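Local coordinates for DegV family protein (PDB 3LUP) that binds a fatty acid, with elaidic acid held in its pocket, and may play a role in lipid transport or fatty acid metabolism, at residues D11-L16 with K121-P126; A233-R238 with V262-V267. All coordinates share one frame; numbering follows the deposited sequence.

Contact 1. Residues D11-L16 with K121-P126; sequences DTSAYL and KITSAP
S13 and T123 meet hydroxyl to hydroxyl: S13 OG lies 2.6 Å from T123 OG1, which also sits beside S13 CB. T123, a residue of the elaidic acid pocket, holds OG1 anti to its own backbone N (chi1 -169°), hydrogen-bonded to Q127 OE1 on the helix that follows. S13 OG lies between its backbone N and carbonyl carbon, and donates to D11 OD1 (2.7 Å) from the syn side of the carboxylate. S13 N reaches the same oxygen through the anti lone pair (3.1 Å), an Asx turn. Two donors on different sides of OD1 thus fix the carboxylate against the type I turn D11-A14, while D11 OD2 is taken by I92 N. The backbones are joined by a single bridge, A14 with S124. Its nearly straight bond runs from Y15 N to S124 O (2.8 Å), with the donor standing well above the carbonyl plane; the partner bond, S124 N to S13 O, is weak. Y15 touches with its near end: CB lies over the S124-A125 peptide and 4.2 Å from A125 CB, whereas the ring, started by a CG anti to the backbone N, leads away from 121-126. S124 points its side chain away from the loop, and its backbone N and O make the pairing. The contact lies near the centre of the chain, where the loop leaving strand 6-11 meets the segment leading into helix 124-138. L16 packs on strand 26-29 and on V131 of that helix, while S124 and A125 touch I235 and A233 of strand 230-236.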
# COMPACT_ATOMS: atom_id res chain seq x y z
N ASP A 11 -0.39 -7.05 -5.83
CA ASP A 11 -0.16 -6.17 -6.96
C ASP A 11 1.09 -5.37 -6.70
O ASP A 11 1.65 -5.43 -5.62
CB ASP A 11 -1.38 -5.29 -7.23
CG ASP A 11 -1.87 -4.57 -5.97
OD1 ASP A 11 -1.06 -3.81 -5.36
OD2 ASP A 11 -3.06 -4.77 -5.60
N THR A 12 1.55 -4.63 -7.70
CA THR A 12 2.81 -3.91 -7.60
C THR A 12 2.78 -2.70 -6.66
O THR A 12 3.83 -2.08 -6.43
CB THR A 12 3.33 -3.49 -8.98
OG1 THR A 12 2.38 -2.59 -9.56
CG2 THR A 12 3.50 -4.69 -9.88
N SER A 13 1.62 -2.37 -6.10
CA SER A 13 1.54 -1.30 -5.10
C SER A 13 2.04 -1.76 -3.74
O SER A 13 2.37 -0.94 -2.89
CB SER A 13 0.12 -0.74 -5.00
OG SER A 13 -0.69 -1.50 -4.09
N ALA A 14 2.08 -3.07 -3.53
CA ALA A 14 2.63 -3.64 -2.29
C ALA A 14 4.14 -3.52 -2.30
O ALA A 14 4.78 -3.80 -3.31
CB ALA A 14 2.24 -5.08 -2.17
N TYR A 15 4.73 -3.07 -1.20
CA TYR A 15 6.17 -3.04 -1.12
C TYR A 15 6.64 -4.30 -0.41
O TYR A 15 6.45 -4.46 0.79
CB TYR A 15 6.67 -1.79 -0.42
CG TYR A 15 8.17 -1.67 -0.47
CD1 TYR A 15 8.79 -0.85 -1.40
CD2 TYR A 15 8.98 -2.39 0.42
CE1 TYR A 15 10.18 -0.76 -1.46
CE2 TYR A 15 10.35 -2.30 0.37
CZ TYR A 15 10.94 -1.48 -0.57
OH TYR A 15 12.31 -1.38 -0.63
N LEU A 16 7.25 -5.18 -1.19
CA LEU A 16 7.61 -6.53 -0.74
C LEU A 16 8.97 -6.59 -0.05
O LEU A 16 9.98 -6.16 -0.63
CB LEU A 16 7.57 -7.52 -1.90
CG LEU A 16 6.20 -7.79 -2.52
CD1 LEU A 16 6.32 -8.75 -3.70
CD2 LEU A 16 5.15 -8.31 -1.50
N LYS A 121 -7.16 -2.84 3.11
CA LYS A 121 -7.36 -1.48 3.62
C LYS A 121 -6.07 -0.67 3.67
O LYS A 121 -5.99 0.37 4.35
CB LYS A 121 -8.03 -1.49 4.98
CG LYS A 121 -9.41 -2.12 4.99
CD LYS A 121 -9.99 -1.97 6.37
CE LYS A 121 -11.30 -2.69 6.52
NZ LYS A 121 -11.66 -2.67 7.96
N ILE A 122 -5.06 -1.14 2.96
CA ILE A 122 -3.77 -0.46 2.95
C ILE A 122 -3.05 -0.67 1.61
O ILE A 122 -3.66 -1.14 0.64
CB ILE A 122 -2.92 -0.85 4.20
CG1 ILE A 122 -1.89 0.24 4.50
CG2 ILE A 122 -2.38 -2.29 4.13
CD1 ILE A 122 -2.54 1.54 5.04
N THR A 123 -1.79 -0.29 1.55
CA THR A 123 -0.99 -0.50 0.36
C THR A 123 0.47 -0.31 0.74
O THR A 123 0.79 -0.25 1.91
CB THR A 123 -1.44 0.43 -0.82
OG1 THR A 123 -0.80 0.02 -2.03
CG2 THR A 123 -1.14 1.90 -0.55
N SER A 124 1.36 -0.23 -0.25
CA SER A 124 2.79 -0.03 0.03
C SER A 124 3.28 -1.12 1.00
O SER A 124 2.95 -2.30 0.82
CB SER A 124 3.04 1.39 0.56
OG SER A 124 4.41 1.60 0.84
N ALA A 125 4.02 -0.72 2.04
CA ALA A 125 4.80 -1.65 2.86
C ALA A 125 4.01 -2.55 3.82
O ALA A 125 4.35 -3.73 3.99
CB ALA A 125 5.89 -0.90 3.61
N PRO A 126 2.95 -2.00 4.47
CA PRO A 126 2.07 -2.88 5.25
C PRO A 126 1.47 -4.00 4.42
O PRO A 126 1.36 -5.13 4.91
CB PRO A 126 0.99 -1.91 5.74
CG PRO A 126 1.73 -0.66 5.98
CD PRO A 126 2.69 -0.59 4.79

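Contact 2. Residues A233-R238 with V262-V267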
# COMPACT_ATOMS: atom_id res chain seq x y z
N ALA A 233 7.58 1.43 8.81
CA ALA A 233 8.15 1.83 7.53
C ALA A 233 7.94 3.32 7.33
O ALA A 233 6.81 3.81 7.44
CB ALA A 233 7.49 1.03 6.40
N ILE A 234 9.02 4.06 7.05
CA ILE A 234 8.89 5.42 6.57
C ILE A 234 8.99 5.36 5.05
O ILE A 234 9.93 4.77 4.50
CB ILE A 234 9.97 6.34 7.10
CG1 ILE A 234 10.00 6.30 8.63
CG2 ILE A 234 9.75 7.77 6.59
CD1 ILE A 234 11.30 6.81 9.21
N ILE A 235 8.02 5.94 4.37
CA ILE A 235 7.92 5.80 2.93
C ILE A 235 7.80 7.19 2.32
O ILE A 235 7.10 8.03 2.85
CB ILE A 235 6.70 4.94 2.54
CG1 ILE A 235 6.56 3.75 3.49
CG2 ILE A 235 6.81 4.47 1.09
CD1 ILE A 235 5.14 3.51 3.97
N HIS A 236 8.51 7.44 1.22
CA HIS A 236 8.51 8.76 0.62
C HIS A 236 8.57 8.71 -0.90
O HIS A 236 9.08 7.75 -1.48
CB HIS A 236 9.68 9.58 1.15
CG HIS A 236 11.01 9.06 0.72
ND1 HIS A 236 11.69 9.59 -0.36
CD2 HIS A 236 11.77 8.05 1.19
CE1 HIS A 236 12.82 8.93 -0.52
NE2 HIS A 236 12.90 7.99 0.41
N SER A 237 8.04 9.75 -1.53
CA SER A 237 8.18 9.92 -2.98
C SER A 237 9.19 11.04 -3.25
O SER A 237 8.81 12.20 -3.44
CB SER A 237 6.83 10.17 -3.65
OG SER A 237 6.17 11.31 -3.10
N ARG A 238 10.47 10.69 -3.26
CA ARG A 238 11.57 11.67 -3.44
C ARG A 238 11.52 12.78 -2.38
O ARG A 238 11.53 13.97 -2.70
CB ARG A 238 11.59 12.24 -4.87
CG ARG A 238 11.78 11.20 -5.97
CD ARG A 238 13.09 11.38 -6.69
NE ARG A 238 13.24 10.41 -7.78
CZ ARG A 238 13.35 10.72 -9.07
NH1 ARG A 238 13.30 11.99 -9.47
NH2 ARG A 238 13.49 9.75 -9.97
N VAL A 262 11.83 3.36 2.88
CA VAL A 262 11.54 2.79 1.57
C VAL A 262 10.82 3.82 0.72
O VAL A 262 10.19 4.74 1.26
CB VAL A 262 10.68 1.50 1.67
CG1 VAL A 262 11.42 0.41 2.40
CG2 VAL A 262 9.31 1.77 2.32
N SER A 263 10.91 3.64 -0.59
CA SER A 263 10.26 4.53 -1.55
C SER A 263 8.90 4.08 -2.05
O SER A 263 8.57 2.88 -2.01
CB SER A 263 11.18 4.74 -2.73
OG SER A 263 12.14 5.70 -2.35
N PHE A 264 8.12 5.06 -2.53
CA PHE A 264 6.93 4.79 -3.32
C PHE A 264 7.35 4.57 -4.78
O PHE A 264 8.45 4.97 -5.18
CB PHE A 264 5.93 5.96 -3.24
CG PHE A 264 5.31 6.18 -1.87
CD1 PHE A 264 4.43 5.23 -1.32
CD2 PHE A 264 5.56 7.35 -1.16
CE1 PHE A 264 3.83 5.45 -0.05
CE2 PHE A 264 4.99 7.56 0.10
CZ PHE A 264 4.12 6.62 0.66
N GLY A 265 6.49 3.90 -5.55
CA GLY A 265 6.62 3.81 -7.00
C GLY A 265 5.69 4.82 -7.68
O GLY A 265 5.09 5.65 -7.01
N GLY A 266 5.60 4.75 -9.01
CA GLY A 266 4.85 5.71 -9.80
C GLY A 266 3.36 5.61 -9.55
O GLY A 266 2.63 6.59 -9.69
N VAL A 267 2.92 4.42 -9.17
CA VAL A 267 1.52 4.18 -8.86
C VAL A 267 1.04 5.12 -7.74
O VAL A 267 0.09 5.87 -7.95
CB VAL A 267 1.26 2.69 -8.53
CG1 VAL A 267 -0.17 2.47 -8.09
CG2 VAL A 267 1.56 1.82 -9.78
O HOH W 1 11.82 8.14 -3.46
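H236 O is held from two directions: F264 N donates to it at 3.0 Å, and a water adds a weak bond. The F264 donor stands above the carbonyl plane, 44° out of it. The same water accepts from R238 N (2.9 Å) and is hydrogen-bonded to S263 OG (2.7 Å), so it links the backbone at H236 and R238 to S263. Further back, V262 N bonds to I234 O (2.9 Å) almost in line with the carbonyl, and H236 N to V262 O (3.2 Å) in the carbonyl plane: bonds of parallel strands, with I235 paired to V262 and H236 to S263. I235 and V262 share one side of the sheet and lie alongside each other, pointing the same way, CG1 to CG2 at 3.6 Å. The other branch of I235, CG2, is anti to the backbone N and sits over the centre of the F264 ring, a CH-pi contact with CG2 3.3 Å from the centroid; the two side chains cross at about a right angle. At the ring edge, in plane, S237 N approaches CD2. On the opposite side of the sheet, S263 OG lies over one face of the H236 imidazole (3.7 Å to NE2), whose ND1 is taken by A239 N. S237 OG is bonded to G273 O and A276 N. Strand 230-236, helix 240-252 and strand 259-263 form a beta-alpha-beta crossover at one end of the mixed sheet, and I235 on the first strand and F264 just beyond the second line the elaidic acid pocket.

The centres of contact 1 and contact 2 lie about 11 Å apart, and the two meet directly. The Y15 ring that leaves contact 1 packs on V262 of contact 2, CE2 to CG1 at 3.6 Å. S124 and A125 lean on strand 230-236, with S124 OG 3.7 Å from I235 CD1 and A125 CB 3.8 Å from A233 CB. Both contacts supply the elaidic acid pocket: the T123 side chain is about 3 Å and that of F264 about 4 Å from the ligand. The loop leaving strand 6-11 of the four-stranded parallel sheet thereby meets the edge of the mixed sheet beside the bound lipid.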